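Local coordinates for iron transport multicopper oxidase FET3 (Saccharomyces cerevisiae, PDB 1ZPU), which oxidises iron(II) to iron(III) with reduction of dioxygen to water, using four bound copper ions, so that the ferric iron can be imported into the yeast cell, at residues V44-T49 against T57-H62; L178-Q183 against Y188-V193; T259-I264 against L268-T273; F447-K452 against W459-H464. All coordinates share one frame; numbering follows the deposited sequence.

Contact 1. Residues V44-T49 against T57-H62; sequences VQIYLT and TSMHFH. With CU1 (copper (I) ion), chain B; CU1 (copper (I) ion), chain C; NAG (2-acetamido-2-deoxy-beta-D-glucopyranose), chain K.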
# COMPACT_ATOMS: atom_id res chain seq x y z
N VAL A 44 -9.04 6.94 17.39
CA VAL A 44 -7.64 6.55 17.57
C VAL A 44 -6.79 7.80 17.64
O VAL A 44 -6.81 8.62 16.72
CB VAL A 44 -7.12 5.60 16.44
CG1 VAL A 44 -5.68 5.20 16.69
CG2 VAL A 44 -7.99 4.35 16.31
N GLN A 45 -6.04 7.93 18.72
CA GLN A 45 -5.13 9.05 18.92
C GLN A 45 -3.68 8.59 19.13
O GLN A 45 -3.32 8.15 20.22
CB GLN A 45 -5.59 9.90 20.10
CG GLN A 45 -7.01 10.42 19.97
CD GLN A 45 -7.45 11.23 21.19
OE1 GLN A 45 -6.98 11.00 22.29
NE2 GLN A 45 -8.37 12.16 20.98
N ILE A 46 -2.86 8.69 18.09
CA ILE A 46 -1.46 8.29 18.18
C ILE A 46 -0.54 9.50 18.23
O ILE A 46 -0.52 10.33 17.32
CB ILE A 46 -1.06 7.35 17.01
CG1 ILE A 46 -2.06 6.20 16.90
CG2 ILE A 46 0.34 6.79 17.23
CD1 ILE A 46 -1.97 5.45 15.66
N TYR A 47 0.22 9.60 19.32
CA TYR A 47 1.30 10.56 19.43
C TYR A 47 2.55 9.92 18.88
O TYR A 47 3.18 9.11 19.57
CB TYR A 47 1.54 10.95 20.89
CG TYR A 47 0.47 11.81 21.47
CD1 TYR A 47 -0.57 11.25 22.22
CD2 TYR A 47 0.47 13.19 21.27
CE1 TYR A 47 -1.58 12.06 22.76
CE2 TYR A 47 -0.53 13.99 21.80
CZ TYR A 47 -1.55 13.42 22.55
OH TYR A 47 -2.54 14.21 23.08
N LEU A 48 2.92 10.25 17.65
CA LEU A 48 4.16 9.73 17.08
C LEU A 48 5.28 10.72 17.32
O LEU A 48 5.17 11.91 16.99
CB LEU A 48 4.02 9.45 15.58
CG LEU A 48 4.75 8.26 14.95
CD1 LEU A 48 4.81 8.45 13.45
CD2 LEU A 48 6.15 8.03 15.48
N THR A 49 6.37 10.24 17.90
CA THR A 49 7.54 11.07 18.13
C THR A 49 8.71 10.54 17.33
O THR A 49 9.08 9.38 17.45
CB THR A 49 7.93 11.12 19.61
OG1 THR A 49 6.80 11.53 20.38
CG2 THR A 49 9.08 12.10 19.83
N THR A 57 10.01 11.42 9.58
CA THR A 57 9.05 10.29 9.65
C THR A 57 7.63 10.71 9.29
O THR A 57 7.33 11.89 9.18
CB THR A 57 8.96 9.61 11.05
OG1 THR A 57 10.06 9.99 11.88
CG2 THR A 57 8.89 8.11 10.91
N SER A 58 6.77 9.71 9.12
CA SER A 58 5.34 9.93 8.97
C SER A 58 4.71 8.59 9.23
O SER A 58 5.42 7.59 9.31
CB SER A 58 5.02 10.37 7.56
OG SER A 58 5.65 9.52 6.63
N MET A 59 3.39 8.56 9.37
CA MET A 59 2.66 7.31 9.52
C MET A 59 1.37 7.41 8.76
O MET A 59 0.62 8.37 8.93
CB MET A 59 2.36 7.01 10.98
CG MET A 59 1.76 5.63 11.25
SD MET A 59 2.19 5.01 12.89
CE MET A 59 1.42 6.26 13.90
N HIS A 60 1.13 6.41 7.91
CA HIS A 60 -0.07 6.34 7.10
C HIS A 60 -0.86 5.12 7.51
O HIS A 60 -0.29 4.06 7.73
CB HIS A 60 0.32 6.24 5.63
CG HIS A 60 -0.80 5.81 4.73
ND1 HIS A 60 -2.03 6.44 4.73
CD2 HIS A 60 -0.87 4.84 3.80
CE1 HIS A 60 -2.81 5.86 3.84
NE2 HIS A 60 -2.13 4.89 3.26
N PHE A 61 -2.18 5.26 7.59
CA PHE A 61 -3.05 4.15 7.95
C PHE A 61 -3.78 3.64 6.72
O PHE A 61 -4.77 4.21 6.28
CB PHE A 61 -3.97 4.57 9.09
CG PHE A 61 -3.23 5.19 10.22
CD1 PHE A 61 -2.94 6.57 10.22
CD2 PHE A 61 -2.75 4.40 11.26
CE1 PHE A 61 -2.21 7.14 11.24
CE2 PHE A 61 -2.01 4.98 12.29
CZ PHE A 61 -1.75 6.35 12.28
N HIS A 62 -3.24 2.55 6.18
CA HIS A 62 -3.56 2.07 4.85
C HIS A 62 -4.99 1.58 4.76
O HIS A 62 -5.35 0.60 5.41
CB HIS A 62 -2.63 0.94 4.46
CG HIS A 62 -2.79 0.49 3.05
ND1 HIS A 62 -1.79 0.62 2.11
CD2 HIS A 62 -3.84 -0.08 2.40
CE1 HIS A 62 -2.22 0.15 0.95
NE2 HIS A 62 -3.46 -0.27 1.10
CU CU1 B . -3.16 3.94 1.73
CU CU1 C . -0.02 1.41 2.28
C1 NAG K . -8.76 14.76 18.93
C2 NAG K . -8.57 16.04 19.74
C3 NAG K . -9.87 16.38 20.46
C4 NAG K . -10.99 16.51 19.43
C5 NAG K . -10.99 15.39 18.38
C6 NAG K . -11.85 15.80 17.17
C7 NAG K . -7.13 15.47 21.73
C8 NAG K . -7.94 15.77 22.97
N2 NAG K . -7.39 16.12 20.60
O3 NAG K . -9.74 17.62 21.13
O4 NAG K . -12.22 16.54 20.11
O5 NAG K . -9.69 15.08 17.91
O6 NAG K . -11.68 17.18 16.90
O7 NAG K . -6.21 14.66 21.79

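Contact 2. Residues L178-Q183 against Y188-V193; sequences LTWEVQ and YLLRIV. With NAG (2-acetamido-2-deoxy-beta-D-glucopyranose), chain G.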
# COMPACT_ATOMS: atom_id res chain seq x y z
N LEU A 178 8.05 -20.22 11.15
CA LEU A 178 7.11 -19.92 12.21
C LEU A 178 6.20 -21.09 12.52
O LEU A 178 5.82 -21.85 11.62
CB LEU A 178 6.21 -18.78 11.75
CG LEU A 178 5.14 -18.20 12.67
CD1 LEU A 178 5.78 -17.49 13.87
CD2 LEU A 178 4.30 -17.23 11.89
N THR A 179 5.83 -21.18 13.78
CA THR A 179 4.92 -22.19 14.28
C THR A 179 3.51 -21.63 14.52
O THR A 179 3.34 -20.58 15.16
CB THR A 179 5.49 -22.72 15.58
OG1 THR A 179 6.59 -23.57 15.26
CG2 THR A 179 4.46 -23.49 16.35
N TRP A 180 2.51 -22.32 13.97
CA TRP A 180 1.11 -22.01 14.25
C TRP A 180 0.46 -23.26 14.84
O TRP A 180 0.22 -24.26 14.14
CB TRP A 180 0.41 -21.53 12.99
CG TRP A 180 -1.06 -21.26 13.14
CD1 TRP A 180 -1.70 -20.80 14.24
CD2 TRP A 180 -2.06 -21.41 12.13
NE1 TRP A 180 -3.04 -20.66 14.00
CE2 TRP A 180 -3.29 -21.02 12.71
CE3 TRP A 180 -2.04 -21.85 10.80
CZ2 TRP A 180 -4.50 -21.06 12.00
CZ3 TRP A 180 -3.25 -21.89 10.09
CH2 TRP A 180 -4.46 -21.49 10.70
N GLU A 181 0.21 -23.21 16.14
CA GLU A 181 -0.40 -24.33 16.87
C GLU A 181 -1.91 -24.31 16.73
O GLU A 181 -2.56 -23.35 17.13
CB GLU A 181 -0.06 -24.22 18.35
CG GLU A 181 1.38 -23.88 18.65
CD GLU A 181 1.86 -24.56 19.91
OE1 GLU A 181 2.88 -25.28 19.84
OE2 GLU A 181 1.20 -24.39 20.98
N VAL A 182 -2.49 -25.37 16.16
CA VAL A 182 -3.93 -25.37 15.92
C VAL A 182 -4.65 -26.40 16.75
O VAL A 182 -4.03 -27.28 17.32
CB VAL A 182 -4.29 -25.55 14.41
CG1 VAL A 182 -3.89 -24.31 13.62
CG2 VAL A 182 -3.68 -26.82 13.84
N GLN A 183 -5.97 -26.27 16.83
CA GLN A 183 -6.84 -27.28 17.44
C GLN A 183 -7.62 -28.01 16.36
O GLN A 183 -7.99 -27.41 15.35
CB GLN A 183 -7.84 -26.62 18.40
CG GLN A 183 -7.20 -25.90 19.57
CD GLN A 183 -6.66 -26.85 20.61
OE1 GLN A 183 -7.27 -27.88 20.93
NE2 GLN A 183 -5.50 -26.52 21.15
N TYR A 188 -10.79 -21.24 11.71
CA TYR A 188 -9.97 -20.07 12.02
C TYR A 188 -10.21 -18.97 11.02
O TYR A 188 -10.27 -19.23 9.81
CB TYR A 188 -8.49 -20.44 12.01
CG TYR A 188 -8.06 -21.24 13.21
CD1 TYR A 188 -8.24 -22.62 13.26
CD2 TYR A 188 -7.46 -20.61 14.31
CE1 TYR A 188 -7.84 -23.36 14.38
CE2 TYR A 188 -7.07 -21.34 15.43
CZ TYR A 188 -7.25 -22.71 15.45
OH TYR A 188 -6.86 -23.42 16.55
N LEU A 189 -10.37 -17.75 11.51
CA LEU A 189 -10.32 -16.58 10.64
C LEU A 189 -8.85 -16.13 10.53
O LEU A 189 -8.23 -15.70 11.51
CB LEU A 189 -11.22 -15.46 11.15
CG LEU A 189 -11.43 -14.26 10.21
CD1 LEU A 189 -12.44 -14.59 9.13
CD2 LEU A 189 -11.87 -13.03 10.96
N LEU A 190 -8.30 -16.28 9.34
CA LEU A 190 -6.90 -16.02 9.11
C LEU A 190 -6.77 -14.77 8.24
O LEU A 190 -7.18 -14.77 7.08
CB LEU A 190 -6.29 -17.25 8.43
CG LEU A 190 -4.79 -17.50 8.45
CD1 LEU A 190 -4.49 -18.82 7.78
CD2 LEU A 190 -4.05 -16.41 7.75
N ARG A 191 -6.21 -13.71 8.82
CA ARG A 191 -5.95 -12.47 8.08
C ARG A 191 -4.56 -12.51 7.48
O ARG A 191 -3.57 -12.40 8.20
CB ARG A 191 -6.05 -11.25 9.00
CG ARG A 191 -7.32 -11.12 9.79
CD ARG A 191 -7.10 -10.15 10.92
NE ARG A 191 -7.99 -10.42 12.04
CZ ARG A 191 -9.21 -9.88 12.13
NH1 ARG A 191 -9.65 -9.04 11.19
NH2 ARG A 191 -9.98 -10.18 13.17
N ILE A 192 -4.49 -12.64 6.17
CA ILE A 192 -3.19 -12.69 5.51
C ILE A 192 -2.90 -11.32 4.93
O ILE A 192 -3.63 -10.86 4.06
CB ILE A 192 -3.12 -13.79 4.41
CG1 ILE A 192 -3.69 -15.09 4.95
CG2 ILE A 192 -1.70 -14.07 4.01
CD1 ILE A 192 -4.28 -15.99 3.88
N VAL A 193 -1.84 -10.68 5.42
CA VAL A 193 -1.48 -9.33 4.97
C VAL A 193 -0.09 -9.33 4.39
O VAL A 193 0.86 -9.79 5.05
CB VAL A 193 -1.50 -8.31 6.14
CG1 VAL A 193 -1.25 -6.91 5.62
CG2 VAL A 193 -2.83 -8.36 6.90
C1 NAG G . 1.25 -13.31 13.86
C2 NAG G . 0.71 -14.40 14.80
C3 NAG G . -0.74 -14.11 15.18
C4 NAG G . -0.96 -12.68 15.66
C5 NAG G . -0.33 -11.71 14.69
C6 NAG G . -0.34 -10.34 15.33
C7 NAG G . 1.39 -16.75 14.79
C8 NAG G . 1.20 -18.13 14.20
N2 NAG G . 0.83 -15.70 14.19
O3 NAG G . -1.10 -14.99 16.21
O4 NAG G . -2.34 -12.33 15.66
O5 NAG G . 1.02 -12.06 14.46
O6 NAG G . 0.14 -9.36 14.44
O7 NAG G . 2.05 -16.62 15.82

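Contact 3. Residues T259-I264 against L268-T273; sequences TMLDVI and LQLNAT. With NAG (2-acetamido-2-deoxy-beta-D-glucopyranose), chain L; MAN (alpha-D-mannopyranose), chain H.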
# COMPACT_ATOMS: atom_id res chain seq x y z
N THR A 259 9.53 -13.36 -10.85
CA THR A 259 9.26 -12.52 -12.01
C THR A 259 9.66 -11.06 -11.77
O THR A 259 10.18 -10.39 -12.66
CB THR A 259 7.76 -12.65 -12.31
OG1 THR A 259 7.61 -13.72 -13.24
CG2 THR A 259 7.10 -11.34 -12.84
N MET A 260 9.43 -10.58 -10.55
CA MET A 260 9.64 -9.19 -10.21
C MET A 260 11.10 -8.90 -9.93
O MET A 260 11.50 -7.74 -9.89
CB MET A 260 8.76 -8.81 -9.02
CG MET A 260 7.29 -9.12 -9.29
SD MET A 260 6.17 -8.77 -7.95
CE MET A 260 6.16 -6.97 -7.88
N LEU A 261 11.87 -9.96 -9.75
CA LEU A 261 13.28 -9.85 -9.41
C LEU A 261 14.11 -9.64 -10.66
O LEU A 261 13.89 -10.33 -11.66
CB LEU A 261 13.75 -11.10 -8.67
CG LEU A 261 13.17 -11.36 -7.27
CD1 LEU A 261 13.83 -12.59 -6.66
CD2 LEU A 261 13.32 -10.16 -6.33
N ASP A 262 15.05 -8.70 -10.62
CA ASP A 262 15.87 -8.42 -11.79
C ASP A 262 16.67 -9.66 -12.17
O ASP A 262 16.66 -10.07 -13.32
CB ASP A 262 16.79 -7.25 -11.54
CG ASP A 262 17.66 -6.94 -12.74
OD1 ASP A 262 18.91 -7.09 -12.64
OD2 ASP A 262 17.09 -6.57 -13.80
N VAL A 263 17.37 -10.23 -11.20
CA VAL A 263 18.11 -11.48 -11.35
C VAL A 263 17.80 -12.35 -10.13
O VAL A 263 17.45 -11.83 -9.08
CB VAL A 263 19.66 -11.26 -11.49
CG1 VAL A 263 20.00 -10.40 -12.71
CG2 VAL A 263 20.26 -10.63 -10.24
N ILE A 264 17.94 -13.66 -10.26
CA ILE A 264 17.74 -14.53 -9.11
C ILE A 264 19.11 -15.00 -8.61
O ILE A 264 19.77 -15.80 -9.30
CB ILE A 264 16.85 -15.74 -9.45
CG1 ILE A 264 15.46 -15.26 -9.90
CG2 ILE A 264 16.75 -16.67 -8.24
CD1 ILE A 264 14.59 -16.33 -10.49
N LEU A 268 19.48 -17.64 -3.01
CA LEU A 268 18.22 -17.10 -2.47
C LEU A 268 17.15 -18.17 -2.35
O LEU A 268 16.72 -18.75 -3.35
CB LEU A 268 17.68 -15.94 -3.32
CG LEU A 268 16.29 -15.41 -2.96
CD1 LEU A 268 16.21 -14.96 -1.51
CD2 LEU A 268 15.90 -14.27 -3.88
N GLN A 269 16.71 -18.41 -1.11
CA GLN A 269 15.59 -19.30 -0.86
C GLN A 269 14.32 -18.68 -1.42
O GLN A 269 13.76 -17.76 -0.83
CB GLN A 269 15.45 -19.59 0.64
CG GLN A 269 16.56 -20.48 1.19
CD GLN A 269 16.61 -21.86 0.50
OE1 GLN A 269 15.62 -22.60 0.49
NE2 GLN A 269 17.77 -22.19 -0.08
N LEU A 270 13.89 -19.15 -2.58
CA LEU A 270 12.73 -18.58 -3.24
C LEU A 270 11.45 -18.95 -2.52
O LEU A 270 10.47 -18.17 -2.51
CB LEU A 270 12.66 -19.02 -4.69
CG LEU A 270 13.66 -18.44 -5.68
CD1 LEU A 270 13.32 -18.95 -7.08
CD2 LEU A 270 13.69 -16.91 -5.62
N ASN A 271 11.43 -20.14 -1.92
CA ASN A 271 10.24 -20.54 -1.18
C ASN A 271 10.51 -20.93 0.26
O ASN A 271 11.46 -21.61 0.54
CB ASN A 271 9.35 -21.54 -1.96
CG ASN A 271 10.12 -22.55 -2.74
OD1 ASN A 271 10.86 -23.33 -2.17
ND2 ASN A 271 9.94 -22.57 -4.07
N ALA A 272 9.68 -20.45 1.17
CA ALA A 272 9.91 -20.58 2.60
C ALA A 272 8.80 -21.39 3.28
O ALA A 272 7.62 -21.23 2.96
CB ALA A 272 10.00 -19.23 3.23
N THR A 273 9.19 -22.27 4.20
CA THR A 273 8.24 -23.16 4.88
C THR A 273 8.05 -22.76 6.34
O THR A 273 9.02 -22.58 7.09
CB THR A 273 8.71 -24.65 4.89
OG1 THR A 273 9.05 -25.09 3.56
CG2 THR A 273 7.65 -25.55 5.47
C1 NAG L . 9.95 -23.91 -4.67
C2 NAG L . 10.90 -25.06 -4.99
C3 NAG L . 10.71 -25.67 -6.38
C4 NAG L . 9.28 -26.14 -6.58
C5 NAG L . 8.42 -24.90 -6.33
C6 NAG L . 6.94 -25.24 -6.47
C7 NAG L . 13.19 -25.34 -4.19
C8 NAG L . 12.76 -26.28 -3.10
N2 NAG L . 12.26 -24.61 -4.84
O3 NAG L . 11.52 -26.81 -6.56
O4 NAG L . 9.19 -26.66 -7.89
O5 NAG L . 8.64 -24.35 -5.02
O6 NAG L . 6.55 -26.07 -5.40
O7 NAG L . 14.39 -25.26 -4.45
C1 MAN H . 20.98 -18.10 3.11
C2 MAN H . 19.52 -18.24 2.70
C3 MAN H . 19.16 -17.28 1.58
C4 MAN H . 19.63 -15.87 1.92
C5 MAN H . 21.11 -15.87 2.22
C6 MAN H . 21.54 -14.47 2.63
O2 MAN H . 18.71 -17.92 3.80
O3 MAN H . 17.76 -17.26 1.39
O4 MAN H . 19.38 -15.01 0.84
O5 MAN H . 21.34 -16.74 3.31
O6 MAN H . 22.88 -14.55 3.06

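Contact 4. Residues F447-K452 against W459-H464; sequences FVIRFK and WFFHCH. With CU1 (copper (I) ion), chain D; CU1 (copper (I) ion), chain C; CU1 (copper (I) ion), chain E.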
# COMPACT_ATOMS: atom_id res chain seq x y z
N PHE A 447 -5.32 -1.73 -16.74
CA PHE A 447 -6.51 -1.86 -15.93
C PHE A 447 -7.35 -0.60 -15.93
O PHE A 447 -6.87 0.47 -16.32
CB PHE A 447 -6.22 -2.40 -14.52
CG PHE A 447 -5.56 -1.43 -13.56
CD1 PHE A 447 -4.48 -1.84 -12.79
CD2 PHE A 447 -6.04 -0.14 -13.37
CE1 PHE A 447 -3.87 -0.98 -11.87
CE2 PHE A 447 -5.43 0.73 -12.47
CZ PHE A 447 -4.35 0.30 -11.71
N VAL A 448 -8.61 -0.74 -15.53
CA VAL A 448 -9.52 0.39 -15.42
C VAL A 448 -10.28 0.27 -14.11
O VAL A 448 -10.89 -0.77 -13.82
CB VAL A 448 -10.51 0.46 -16.61
CG1 VAL A 448 -11.36 1.72 -16.52
CG2 VAL A 448 -9.79 0.46 -17.93
N ILE A 449 -10.22 1.33 -13.32
CA ILE A 449 -10.93 1.40 -12.06
C ILE A 449 -11.84 2.60 -12.05
O ILE A 449 -11.57 3.59 -12.72
CB ILE A 449 -9.97 1.47 -10.85
CG1 ILE A 449 -9.02 2.66 -10.99
CG2 ILE A 449 -9.20 0.18 -10.72
CD1 ILE A 449 -8.21 2.96 -9.73
N ARG A 450 -12.93 2.50 -11.29
CA ARG A 450 -13.89 3.59 -11.14
C ARG A 450 -14.28 3.78 -9.68
O ARG A 450 -14.40 2.81 -8.93
CB ARG A 450 -15.14 3.34 -11.98
CG ARG A 450 -14.95 3.63 -13.44
CD ARG A 450 -16.27 3.59 -14.14
NE ARG A 450 -16.08 3.16 -15.52
CZ ARG A 450 -17.06 2.81 -16.34
NH1 ARG A 450 -18.32 2.84 -15.93
NH2 ARG A 450 -16.77 2.43 -17.57
N PHE A 451 -14.49 5.04 -9.31
CA PHE A 451 -14.95 5.40 -7.97
C PHE A 451 -15.66 6.75 -8.00
O PHE A 451 -15.44 7.54 -8.91
CB PHE A 451 -13.79 5.42 -6.96
CG PHE A 451 -12.79 6.53 -7.18
CD1 PHE A 451 -12.85 7.69 -6.42
CD2 PHE A 451 -11.79 6.41 -8.13
CE1 PHE A 451 -11.94 8.71 -6.61
CE2 PHE A 451 -10.86 7.42 -8.32
CZ PHE A 451 -10.93 8.57 -7.56
N LYS A 452 -16.50 7.00 -7.00
CA LYS A 452 -17.21 8.27 -6.86
C LYS A 452 -16.40 9.24 -6.00
O LYS A 452 -15.91 8.87 -4.95
CB LYS A 452 -18.57 8.02 -6.22
CG LYS A 452 -19.56 9.16 -6.39
CD LYS A 452 -20.77 8.95 -5.51
CE LYS A 452 -21.83 9.98 -5.79
NZ LYS A 452 -23.02 9.72 -4.96
N TRP A 459 -5.58 12.87 -2.14
CA TRP A 459 -5.33 11.43 -2.16
C TRP A 459 -4.22 11.00 -3.13
O TRP A 459 -4.26 11.34 -4.31
CB TRP A 459 -6.61 10.66 -2.49
CG TRP A 459 -7.82 11.04 -1.69
CD1 TRP A 459 -8.99 11.52 -2.18
CD2 TRP A 459 -7.99 10.95 -0.27
NE1 TRP A 459 -9.88 11.75 -1.16
CE2 TRP A 459 -9.29 11.40 0.02
CE3 TRP A 459 -7.17 10.55 0.79
CZ2 TRP A 459 -9.80 11.46 1.32
CZ3 TRP A 459 -7.68 10.60 2.08
CH2 TRP A 459 -8.97 11.05 2.33
N PHE A 460 -3.26 10.23 -2.62
CA PHE A 460 -2.13 9.74 -3.39
C PHE A 460 -2.55 8.52 -4.19
O PHE A 460 -3.18 7.60 -3.66
CB PHE A 460 -0.96 9.40 -2.44
CG PHE A 460 0.41 9.66 -3.00
CD1 PHE A 460 0.60 10.25 -4.25
CD2 PHE A 460 1.55 9.34 -2.25
CE1 PHE A 460 1.89 10.49 -4.75
CE2 PHE A 460 2.85 9.59 -2.74
CZ PHE A 460 3.02 10.15 -3.99
N PHE A 461 -2.23 8.52 -5.48
CA PHE A 461 -2.38 7.32 -6.29
C PHE A 461 -1.01 6.89 -6.82
O PHE A 461 -0.42 7.59 -7.64
CB PHE A 461 -3.35 7.53 -7.45
CG PHE A 461 -3.51 6.33 -8.32
CD1 PHE A 461 -4.29 5.26 -7.91
CD2 PHE A 461 -2.85 6.25 -9.55
CE1 PHE A 461 -4.43 4.14 -8.71
CE2 PHE A 461 -2.97 5.12 -10.36
CZ PHE A 461 -3.77 4.06 -9.93
N HIS A 462 -0.53 5.74 -6.36
CA HIS A 462 0.84 5.33 -6.66
C HIS A 462 1.04 3.83 -6.62
O HIS A 462 0.20 3.09 -6.09
CB HIS A 462 1.80 5.95 -5.65
CG HIS A 462 1.61 5.45 -4.26
ND1 HIS A 462 2.29 4.36 -3.76
CD2 HIS A 462 0.80 5.89 -3.26
CE1 HIS A 462 1.90 4.14 -2.51
NE2 HIS A 462 1.00 5.05 -2.19
N CYS A 463 2.18 3.41 -7.14
CA CYS A 463 2.65 2.05 -6.97
C CYS A 463 3.16 1.86 -5.54
O CYS A 463 3.90 2.69 -5.00
CB CYS A 463 3.75 1.76 -7.97
SG CYS A 463 4.32 0.07 -7.90
N HIS A 464 2.77 0.76 -4.93
CA HIS A 464 3.13 0.49 -3.55
C HIS A 464 4.47 -0.24 -3.40
O HIS A 464 4.86 -0.60 -2.30
CB HIS A 464 2.02 -0.27 -2.85
CG HIS A 464 1.88 0.09 -1.41
ND1 HIS A 464 2.80 -0.29 -0.45
CD2 HIS A 464 0.95 0.83 -0.76
CE1 HIS A 464 2.43 0.19 0.72
NE2 HIS A 464 1.30 0.87 0.56
CU CU1 D . 0.53 5.86 -0.18
CU CU1 C . -0.02 1.41 2.28
CU CU1 E . 5.71 -0.50 -9.49

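Contact 1. Residues V44-T49 against T57-H62
Met59 lays its terminal methyl against the branch of Ile46, with CE 3.5 Å from Ile46 CG2, the two side chains crossing at about a right angle. The chain of Met59 leaves the backbone with CG anti to N (chi1 -172°) and bends at its last torsion (chi3 62°), which turns CE toward Ile46. Nearer the backbone the same residue meets Leu48, whose CD1 is 3.8 Å from Met59 CB. Ile46 CD1, the end of the longer arm, meets the Phe61 side chain, which comes from the opposite direction; the methyl stands oblique to the ring, 3.4 Å from Phe61 CE2. Residues 44-49 belong to one sheet and 60-62 to the other sheet of the first cupredoxin domain, so these four side chains form part of the filling of a beta sandwich. Trp7, beside Ile46, and Tyr104, beside both Met59 and Phe61, extend the layer.

The sequence alternates in side as well as in character. While Met59 and Phe61 face the core, His60 and His62 reach the copper cluster. His60 NE2 binds the type 2 copper at 2.1 Å, and His62 ND1 binds a type 3 copper at 1.9 Å; His395 completes the modelled protein ligands of the former, His105 and His464 those of the latter. His60 ND1 is hydrogen-bonded to the backbone oxygen of Asp73, which helps fix the turn of its ring. Between the two segments contact is apolar throughout, though Met59 N is hydrogen-bonded to Tyr91 OH; the histidine-bearing strand thus has an apolar layer on one side and copper ligands on the other.

Contact 2. Residues L178-Q183 against Y188-V193
Tyr188 and Trp180 meet in a T-shaped stack between the two sheets of the second cupredoxin domain, a beta sandwich in which strand 179-181 edges one sheet and strand 187-194 runs through the other. This is the close part of the contact. The six-membered ring of Trp180 turns its edge to the face of Tyr188, with planes at 82° and ring centroids 5.3 Å apart. The indole reaches across because CG stands anti to the backbone N (chi1 177°). Trp180 CH2 also lies 4.0 Å from Leu190 CD1, which comes obliquely to the ring, while Val182 CG1 sits over the centre of the indole face, 3.5 Å above its plane, and also touches the phenol ring obliquely. Leu135 and Met276 add to the packing around the tryptophan.

Toward Gln183 and Glu181 the contact thins and becomes exposed to solvent. Gln183 CB and CG merely pass beside the phenol oxygen, and the chain bends at chi2 (-74°) and carries its amide off from Tyr188; Glu181 contributes only at the margin. The acetyl methyl C8 of an N-acetylglucosamine lies 3.7 Å from Trp180 CB. The polar tie across the segments is the hydrogen bond from the backbone Gln183 N to the side-chain Tyr188 OH, 3.0 Å long.

Contact 3. Residues T259-I264 against L268-T273
Leu261 and Leu268 reach toward each other tip to tip, Leu261 CD1 standing 3.9 Å from Leu268 CD2. Next to them Ile264 crosses Leu270 at about a right angle and brings its CG2 within 4.0 Å of Leu270 CD2. Leu270 CD2 is also 4.4 Å from Leu261 CD1, so the two pairs join in a small aliphatic cluster, buried at Leu261 and Leu268 and exposed at Ile264. For Leu268, CG anti to the backbone N (chi1 173°) carries the isobutyl group toward Leu261.

In the next shell, Phe256 packs on Leu268, and its backbone is hydrogen-bonded to that of Leu270. Asp258 touches the Leu270 side chain. Sugars flank the second segment: Gln269 N donates a nearly straight hydrogen bond (168°) to O3 of a mannose, 2.9 Å away, and this mannose is held in addition by Gln168 O and Asn169 OD1. Asn271 carries its own N-linked glycan, ND2 being joined covalently to C1 of the N-acetylglucosamine at 1.5 Å, and that sugar is hydrogen-bonded to Val290 N.

The arrangement is the long connection of a beta hairpin formed by strands 250-256 and 271-277, its limbs packed together through leucine and isoleucine side chains at the glycosylated surface of the second cupredoxin domain.

Contact 4. Residues F447-K452 against W459-H464
Phe447, near the start of strand 446-452, meets Phe461 rim to rim, each CZ lying near the plane of the other ring, with Phe447 CZ 4.2 Å from Phe461 CZ. Two residues on, Ile449 also points inward. Its CG1 lies between the backbone N and carbonyl carbon (chi1 56°), and Ile449 CD1 comes obliquely to the ring, 4.1 Å from Phe461 CE1. Arg450 NE forms a salt bridge with Glu381 OE1. Phe451 continues the inward row, where it touches Leu477 and meets the ring of His399.

The two strands come from opposite sheets of the third cupredoxin domain. Past Phe461, residues 462-464 form the His-Cys-His ligand run of multicopper oxidases: Cys463 SG binds the type 1 copper at 2.2 Å, whereas NE2 of His462 and NE2 of His464 bind one type 3 copper each, two different ions. His462 ND1 donates to Cys463 O at 2.6 Å; the donor stands above the carbonyl plane, while Cys463 O lies almost in the imidazole plane. This bond ties the imidazole of one copper site to the peptide of the next, consistent with the short electron route from type 1 copper to trinuclear cluster known in this family; the apolar layer backs the strand leading into it.

Contacts 1 and 4 converge on the trinuclear copper cluster from the first and third cupredoxin domains. Their centres lie 23 Å apart, yet they meet at one type 3 copper, where His62 ND1 and His464 NE2 come within 3.5 Å of each other as ligands of the same ion. In both, a sandwich core lies behind the metal-binding strand. Contacts 2 and 3 belong instead to the second domain, and strands 179-181 and 271-277 are neighbours in one of its sheets; their nearest atoms are about 5 Å apart, without touching. Both lie beside glycans. Contact 3 nevertheless approaches the type 1 site, the side chain of Leu261 being about 10 Å from that of His468.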